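Local coordinates for protein glycosyltransferase Gtf1 (Streptococcus pneumoniae, PDB 4PQG) that is a GT-B-type glycosyltransferase with an extended beta-sheet domain, modelled here with uridine-5'-diphosphate bound, at residues E420-L428 against L478-A489. Sequence-based numbering, arbitrary orientation.
With UDP (uridine-5'-diphosphate), chain C.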
ATOM      1  N   GLU A 420      -6.440   9.845  10.384  1.00 20.40           N
ATOM      2  CA  GLU A 420      -5.625   9.446  11.511  1.00 20.54           C
ATOM      3  C   GLU A 420      -5.206  10.668  12.321  1.00 21.06           C
ATOM      4  O   GLU A 420      -5.345  10.675  13.552  1.00 21.80           O
ATOM      5  CB  GLU A 420      -4.421   8.621  11.036  1.00 20.54           C
ATOM      6  CG  GLU A 420      -4.814   7.221  10.541  1.00 20.61           C
ATOM      7  CD  GLU A 420      -3.761   6.535   9.651  1.00 21.26           C
ATOM      8  OE1 GLU A 420      -2.583   6.967   9.660  1.00 20.22           O
ATOM      9  OE2 GLU A 420      -4.137   5.568   8.934  1.00 19.13           O
ATOM     10  N   ALA A 421      -4.728  11.706  11.637  1.00 20.06           N
ATOM     11  CA  ALA A 421      -4.347  12.958  12.303  1.00 20.95           C
ATOM     12  C   ALA A 421      -5.488  13.587  13.138  1.00 20.74           C
ATOM     13  O   ALA A 421      -5.279  13.920  14.294  1.00 21.89           O
ATOM     14  CB  ALA A 421      -3.770  13.951  11.293  1.00 20.13           C
ATOM     15  N   ILE A 422      -6.680  13.739  12.576  1.00 21.72           N
ATOM     16  CA  ILE A 422      -7.778  14.363  13.346  1.00 23.52           C
ATOM     17  C   ILE A 422      -8.294  13.462  14.485  1.00 24.05           C
ATOM     18  O   ILE A 422      -8.765  13.961  15.516  1.00 23.89           O
ATOM     19  CB  ILE A 422      -8.975  14.852  12.475  1.00 24.45           C
ATOM     20  CG1 ILE A 422      -9.683  13.687  11.780  1.00 24.29           C
ATOM     21  CG2 ILE A 422      -8.532  15.922  11.474  1.00 23.66           C
ATOM     22  CD1 ILE A 422     -11.120  13.983  11.402  1.00 24.95           C
ATOM     23  N   GLY A 423      -8.219  12.145  14.279  1.00 23.14           N
ATOM     24  CA  GLY A 423      -8.544  11.166  15.320  1.00 24.17           C
ATOM     25  C   GLY A 423      -7.620  11.247  16.521  1.00 24.42           C
ATOM     26  O   GLY A 423      -7.980  10.811  17.611  1.00 26.46           O
ATOM     27  N   SER A 424      -6.423  11.794  16.313  1.00 23.61           N
ATOM     28  CA  SER A 424      -5.478  12.078  17.389  1.00 23.63           C
ATOM     29  C   SER A 424      -5.456  13.583  17.762  1.00 23.68           C
ATOM     30  O   SER A 424      -4.505  14.071  18.386  1.00 24.14           O
ATOM     31  CB  SER A 424      -4.072  11.612  16.998  1.00 25.23           C
ATOM     32  OG  SER A 424      -3.902  10.215  17.189  1.00 26.22           O
ATOM     33  N   GLY A 425      -6.495  14.304  17.351  1.00 23.85           N
ATOM     34  CA  GLY A 425      -6.681  15.705  17.728  1.00 24.66           C
ATOM     35  C   GLY A 425      -5.689  16.676  17.111  1.00 25.00           C
ATOM     36  O   GLY A 425      -5.284  17.660  17.748  1.00 23.36           O
ATOM     37  N   LEU A 426      -5.290  16.415  15.872  1.00 22.52           N
ATOM     38  CA  LEU A 426      -4.401  17.366  15.198  1.00 22.69           C
ATOM     39  C   LEU A 426      -5.204  18.278  14.313  1.00 23.28           C
ATOM     40  O   LEU A 426      -6.018  17.803  13.513  1.00 23.03           O
ATOM     41  CB  LEU A 426      -3.309  16.653  14.381  1.00 21.96           C
ATOM     42  CG  LEU A 426      -2.302  15.786  15.148  1.00 21.51           C
ATOM     43  CD1 LEU A 426      -1.303  15.133  14.202  1.00 20.96           C
ATOM     44  CD2 LEU A 426      -1.569  16.597  16.195  1.00 21.29           C
ATOM     45  N   PRO A 427      -4.995  19.599  14.461  1.00 24.12           N
ATOM     46  CA  PRO A 427      -5.482  20.520  13.443  1.00 24.04           C
ATOM     47  C   PRO A 427      -4.753  20.226  12.139  1.00 23.56           C
ATOM     48  O   PRO A 427      -3.620  19.736  12.174  1.00 22.76           O
ATOM     49  CB  PRO A 427      -5.053  21.896  13.978  1.00 24.34           C
ATOM     50  CG  PRO A 427      -4.913  21.686  15.451  1.00 25.59           C
ATOM     51  CD  PRO A 427      -4.313  20.313  15.558  1.00 23.77           C
ATOM     52  N   LEU A 428      -5.401  20.514  11.015  1.00 22.34           N
ATOM     53  CA  LEU A 428      -4.802  20.292   9.695  1.00 22.28           C
ATOM     54  C   LEU A 428      -4.635  21.609   8.943  1.00 21.38           C
ATOM     55  O   LEU A 428      -5.534  22.440   8.943  1.00 23.26           O
ATOM     56  CB  LEU A 428      -5.664  19.337   8.858  1.00 21.27           C
ATOM     57  CG  LEU A 428      -6.199  18.041   9.474  1.00 21.87           C
ATOM     58  CD1 LEU A 428      -6.994  17.265   8.438  1.00 21.08           C
ATOM     59  CD2 LEU A 428      -5.074  17.182  10.010  1.00 21.18           C
ATOM     60  N   LEU A 478      -4.846  26.849  18.817  1.00 31.72           N
ATOM     61  CA  LEU A 478      -4.536  25.416  18.939  1.00 31.65           C
ATOM     62  C   LEU A 478      -5.544  24.591  19.765  1.00 32.00           C
ATOM     63  O   LEU A 478      -6.001  23.541  19.304  1.00 30.79           O
ATOM     64  CB  LEU A 478      -3.098  25.198  19.437  1.00 29.84           C
ATOM     65  CG  LEU A 478      -2.663  23.739  19.649  1.00 31.01           C
ATOM     66  CD1 LEU A 478      -2.607  22.952  18.337  1.00 30.53           C
ATOM     67  CD2 LEU A 478      -1.330  23.673  20.380  1.00 28.86           C
ATOM     68  N   GLU A 479      -5.897  25.062  20.963  1.00 31.72           N
ATOM     69  CA  GLU A 479      -6.889  24.364  21.792  1.00 31.86           C
ATOM     70  C   GLU A 479      -8.227  24.179  21.085  1.00 30.58           C
ATOM     71  O   GLU A 479      -8.744  23.055  21.005  1.00 32.89           O
ATOM     72  CB  GLU A 479      -7.110  25.081  23.123  1.00 35.51           C
ATOM     73  CG  GLU A 479      -6.045  24.811  24.172  1.00 41.42           C
ATOM     74  CD  GLU A 479      -6.525  25.120  25.588  1.00 47.34           C
ATOM     75  OE1 GLU A 479      -7.639  25.675  25.750  1.00 46.70           O
ATOM     76  OE2 GLU A 479      -5.787  24.801  26.549  1.00 51.43           O
ATOM     77  N   ALA A 480      -8.786  25.270  20.575  1.00 27.30           N
ATOM     78  CA  ALA A 480     -10.079  25.223  19.894  1.00 28.52           C
ATOM     79  C   ALA A 480     -10.046  24.319  18.638  1.00 27.80           C
ATOM     80  O   ALA A 480     -10.993  23.573  18.367  1.00 27.99           O
ATOM     81  CB  ALA A 480     -10.532  26.629  19.521  1.00 27.55           C
ATOM     82  N   MET A 481      -8.967  24.415  17.870  1.00 26.86           N
ATOM     83  CA  MET A 481      -8.818  23.628  16.633  1.00 26.55           C
ATOM     84  C   MET A 481      -8.670  22.124  16.886  1.00 25.54           C
ATOM     85  O   MET A 481      -9.334  21.310  16.235  1.00 27.61           O
ATOM     86  CB  MET A 481      -7.642  24.150  15.815  1.00 26.08           C
ATOM     87  CG  MET A 481      -7.978  25.406  15.037  1.00 26.91           C
ATOM     88  SD  MET A 481      -6.545  26.013  14.149  1.00 29.30           S
ATOM     89  CE  MET A 481      -7.308  27.314  13.183  1.00 25.85           C
ATOM     90  N   ARG A 482      -7.804  21.755  17.822  1.00 24.82           N
ATOM     91  CA  ARG A 482      -7.727  20.367  18.270  1.00 26.21           C
ATOM     92  C   ARG A 482      -9.102  19.818  18.665  1.00 27.58           C
ATOM     93  O   ARG A 482      -9.498  18.732  18.224  1.00 27.80           O
ATOM     94  CB  ARG A 482      -6.712  20.219  19.414  1.00 26.09           C
ATOM     95  CG  ARG A 482      -6.892  18.963  20.255  1.00 27.53           C
ATOM     96  CD  ARG A 482      -5.707  18.714  21.163  1.00 26.77           C
ATOM     97  NE  ARG A 482      -5.543  19.770  22.163  1.00 30.55           N
ATOM     98  CZ  ARG A 482      -4.503  20.597  22.237  1.00 30.87           C
ATOM     99  NH1 ARG A 482      -4.454  21.510  23.198  1.00 31.15           N
ATOM    100  NH2 ARG A 482      -3.516  20.532  21.354  1.00 30.18           N
ATOM    101  N   ALA A 483      -9.846  20.585  19.461  1.00 26.72           N
ATOM    102  CA  ALA A 483     -11.143  20.137  19.955  1.00 28.02           C
ATOM    103  C   ALA A 483     -12.099  19.913  18.795  1.00 28.04           C
ATOM    104  O   ALA A 483     -12.865  18.947  18.769  1.00 27.38           O
ATOM    105  CB  ALA A 483     -11.711  21.151  20.948  1.00 29.88           C
ATOM    106  N   TYR A 484     -12.016  20.797  17.809  1.00 27.38           N
ATOM    107  CA  TYR A 484     -12.831  20.678  16.624  1.00 26.94           C
ATOM    108  C   TYR A 484     -12.431  19.469  15.744  1.00 25.37           C
ATOM    109  O   TYR A 484     -13.300  18.839  15.136  1.00 24.76           O
ATOM    110  CB  TYR A 484     -12.810  21.981  15.826  1.00 26.28           C
ATOM    111  CG  TYR A 484     -14.070  22.196  15.042  1.00 28.69           C
ATOM    112  CD1 TYR A 484     -15.107  22.996  15.551  1.00 28.74           C
ATOM    113  CD2 TYR A 484     -14.250  21.584  13.796  1.00 28.25           C
ATOM    114  CE1 TYR A 484     -16.279  23.182  14.828  1.00 30.54           C
ATOM    115  CE2 TYR A 484     -15.413  21.764  13.069  1.00 30.10           C
ATOM    116  CZ  TYR A 484     -16.421  22.559  13.589  1.00 30.97           C
ATOM    117  OH  TYR A 484     -17.558  22.739  12.856  1.00 31.19           O
ATOM    118  N   SER A 485     -11.136  19.152  15.691  1.00 26.35           N
ATOM    119  CA  SER A 485     -10.658  17.950  14.967  1.00 27.06           C
ATOM    120  C   SER A 485     -11.276  16.674  15.538  1.00 27.62           C
ATOM    121  O   SER A 485     -11.833  15.858  14.792  1.00 28.89           O
ATOM    122  CB  SER A 485      -9.124  17.842  14.990  1.00 25.75           C
ATOM    123  OG  SER A 485      -8.534  18.678  14.007  1.00 27.12           O
ATOM    124  N   TYR A 486     -11.175  16.510  16.859  1.00 28.22           N
ATOM    125  CA  TYR A 486     -11.847  15.407  17.573  1.00 27.56           C
ATOM    126  C   TYR A 486     -13.344  15.368  17.264  1.00 28.46           C
ATOM    127  O   TYR A 486     -13.924  14.290  17.052  1.00 28.98           O
ATOM    128  CB  TYR A 486     -11.652  15.573  19.074  1.00 27.15           C
ATOM    129  CG  TYR A 486     -10.294  15.181  19.600  1.00 27.09           C
ATOM    130  CD1 TYR A 486      -9.749  13.924  19.326  1.00 28.01           C
ATOM    131  CD2 TYR A 486      -9.565  16.049  20.429  1.00 27.20           C
ATOM    132  CE1 TYR A 486      -8.507  13.553  19.832  1.00 26.61           C
ATOM    133  CE2 TYR A 486      -8.325  15.686  20.935  1.00 26.18           C
ATOM    134  CZ  TYR A 486      -7.802  14.433  20.632  1.00 26.50           C
ATOM    135  OH  TYR A 486      -6.574  14.054  21.134  1.00 24.16           O
ATOM    136  N   GLN A 487     -13.974  16.544  17.214  1.00 27.56           N
ATOM    137  CA  GLN A 487     -15.385  16.620  16.865  1.00 28.07           C
ATOM    138  C   GLN A 487     -15.658  16.084  15.449  1.00 26.97           C
ATOM    139  O   GLN A 487     -16.558  15.250  15.257  1.00 24.04           O
ATOM    140  CB  GLN A 487     -15.912  18.053  17.029  1.00 30.86           C
ATOM    141  CG  GLN A 487     -17.416  18.203  16.849  1.00 34.77           C
ATOM    142  CD  GLN A 487     -17.842  19.660  16.871  1.00 37.52           C
ATOM    143  OE1 GLN A 487     -17.556  20.382  17.829  1.00 38.69           O
ATOM    144  NE2 GLN A 487     -18.502  20.108  15.802  1.00 37.66           N
ATOM    145  N   ILE A 488     -14.884  16.549  14.463  1.00 25.44           N
ATOM    146  CA  ILE A 488     -15.029  16.011  13.108  1.00 25.99           C
ATOM    147  C   ILE A 488     -14.793  14.494  13.103  1.00 25.36           C
ATOM    148  O   ILE A 488     -15.540  13.742  12.475  1.00 26.09           O
ATOM    149  CB  ILE A 488     -14.087  16.703  12.086  1.00 25.91           C
ATOM    150  CG1 ILE A 488     -14.546  18.155  11.836  1.00 26.00           C
ATOM    151  CG2 ILE A 488     -14.015  15.887  10.792  1.00 23.36           C
ATOM    152  CD1 ILE A 488     -13.495  19.044  11.202  1.00 27.16           C
ATOM    153  N   ALA A 489     -13.771  14.065  13.837  1.00 25.52           N
ATOM    154  CA  ALA A 489     -13.345  12.669  13.869  1.00 26.38           C
ATOM    155  C   ALA A 489     -14.443  11.719  14.329  1.00 27.89           C
ATOM    156  O   ALA A 489     -14.494  10.568  13.890  1.00 26.83           O
ATOM    157  CB  ALA A 489     -12.114  12.518  14.748  1.00 25.49           C
TER
HETATM  158  N1  UDP C 601       1.845   5.395   6.702  1.00 17.74           N
HETATM  159  C2  UDP C 601       2.549   4.683   7.698  1.00 17.57           C
HETATM  160  N3  UDP C 601       3.733   5.128   8.094  1.00 18.40           N
HETATM  161  C4  UDP C 601       4.300   6.229   7.582  1.00 18.43           C
HETATM  162  C5  UDP C 601       3.640   6.959   6.589  1.00 17.87           C
HETATM  163  C6  UDP C 601       2.384   6.509   6.165  1.00 17.48           C
HETATM  164  O2  UDP C 601       2.068   3.647   8.222  1.00 16.97           O
HETATM  165  O4  UDP C 601       5.420   6.582   8.015  1.00 18.20           O
HETATM  166  C1' UDP C 601       0.516   4.900   6.313  1.00 18.24           C
HETATM  167  C2' UDP C 601      -0.543   5.819   6.915  1.00 18.78           C
HETATM  168  O2' UDP C 601      -0.912   5.479   8.267  1.00 19.01           O
HETATM  169  C3' UDP C 601      -1.727   5.707   5.969  1.00 19.22           C
HETATM  170  C4' UDP C 601      -1.095   5.300   4.640  1.00 19.34           C
HETATM  171  O4' UDP C 601       0.281   4.983   4.907  1.00 18.83           O
HETATM  172  O3' UDP C 601      -2.624   4.677   6.400  1.00 19.93           O
HETATM  173  C5' UDP C 601      -1.128   6.420   3.602  1.00 18.70           C
HETATM  174  O5' UDP C 601      -2.464   6.579   3.156  1.00 18.89           O
HETATM  175  PA  UDP C 601      -2.982   7.965   2.536  1.00 18.46           P
HETATM  176  O1A UDP C 601      -4.425   7.805   2.141  1.00 17.49           O
HETATM  177  O2A UDP C 601      -2.620   9.044   3.529  1.00 18.26           O
HETATM  178  O3A UDP C 601      -2.002   8.331   1.308  1.00 17.31           O
HETATM  179  PB  UDP C 601      -1.707   7.567  -0.078  1.00 17.10           P
HETATM  180  O1B UDP C 601      -1.662   8.680  -1.099  1.00 16.37           O
HETATM  181  O2B UDP C 601      -0.382   6.855   0.146  1.00 16.25           O
HETATM  182  O3B UDP C 601      -2.891   6.649  -0.318  1.00 16.83           O
HETATM  183  O   HOH W   1      -3.143  19.316  18.702  1.00 24.39           O
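A Schellman motif ends helix 416-423, and the turn it makes packs against helix 478-489 at Gly425 and Tyr486. The motif rests on two backbone bonds, Leu426 N to Ala421 O and Gly425 N to Ile422 O, with Gly425 at positive phi (70°) as the C-prime residue. Gly425 CA lies over one face of the Tyr486 ring, 3.5 Å from its centroid and 17° off the ring normal, a CH-pi contact. Gly423 O meets the same ring near its plane, while the Tyr486 hydroxyl is hydrogen-bonded to Thr320 O. Ser485, the residue before Tyr486, donates from OG to Leu426 O at 2.7 Å, approaching from above the carbonyl plane with a C=O...O angle of 112°. Arg482 CG lies against Gly425 O (3.3 Å), while the guanidinium leads away and its NH2 is joined to that oxygen through a water lying in the guanidinium plane. Apolar contacts extend the interface both ways: Pro427 CG sits 3.7 Å from Met481 CB, and Ile422 CD1 reaches Ile488 CG2 at 3.5 Å, the two isoleucines crossing at about a right angle. Little more than one turn before the Schellman glycine, the Glu420 carboxylate accepts hydrogen bonds from O2' of uridine-5'-diphosphate at OE1 (2.6 Å) and from O3' at OE2 (3.1 Å), with Tyr399 and Tyr31 as second partners of the respective oxygens. Ribose recognition by a helix-borne glutamate, with strand 428-431 of the parallel sheet following the capped turn, is typical of the C-terminal Rossmann-like domain of GT-B glycosyltransferases.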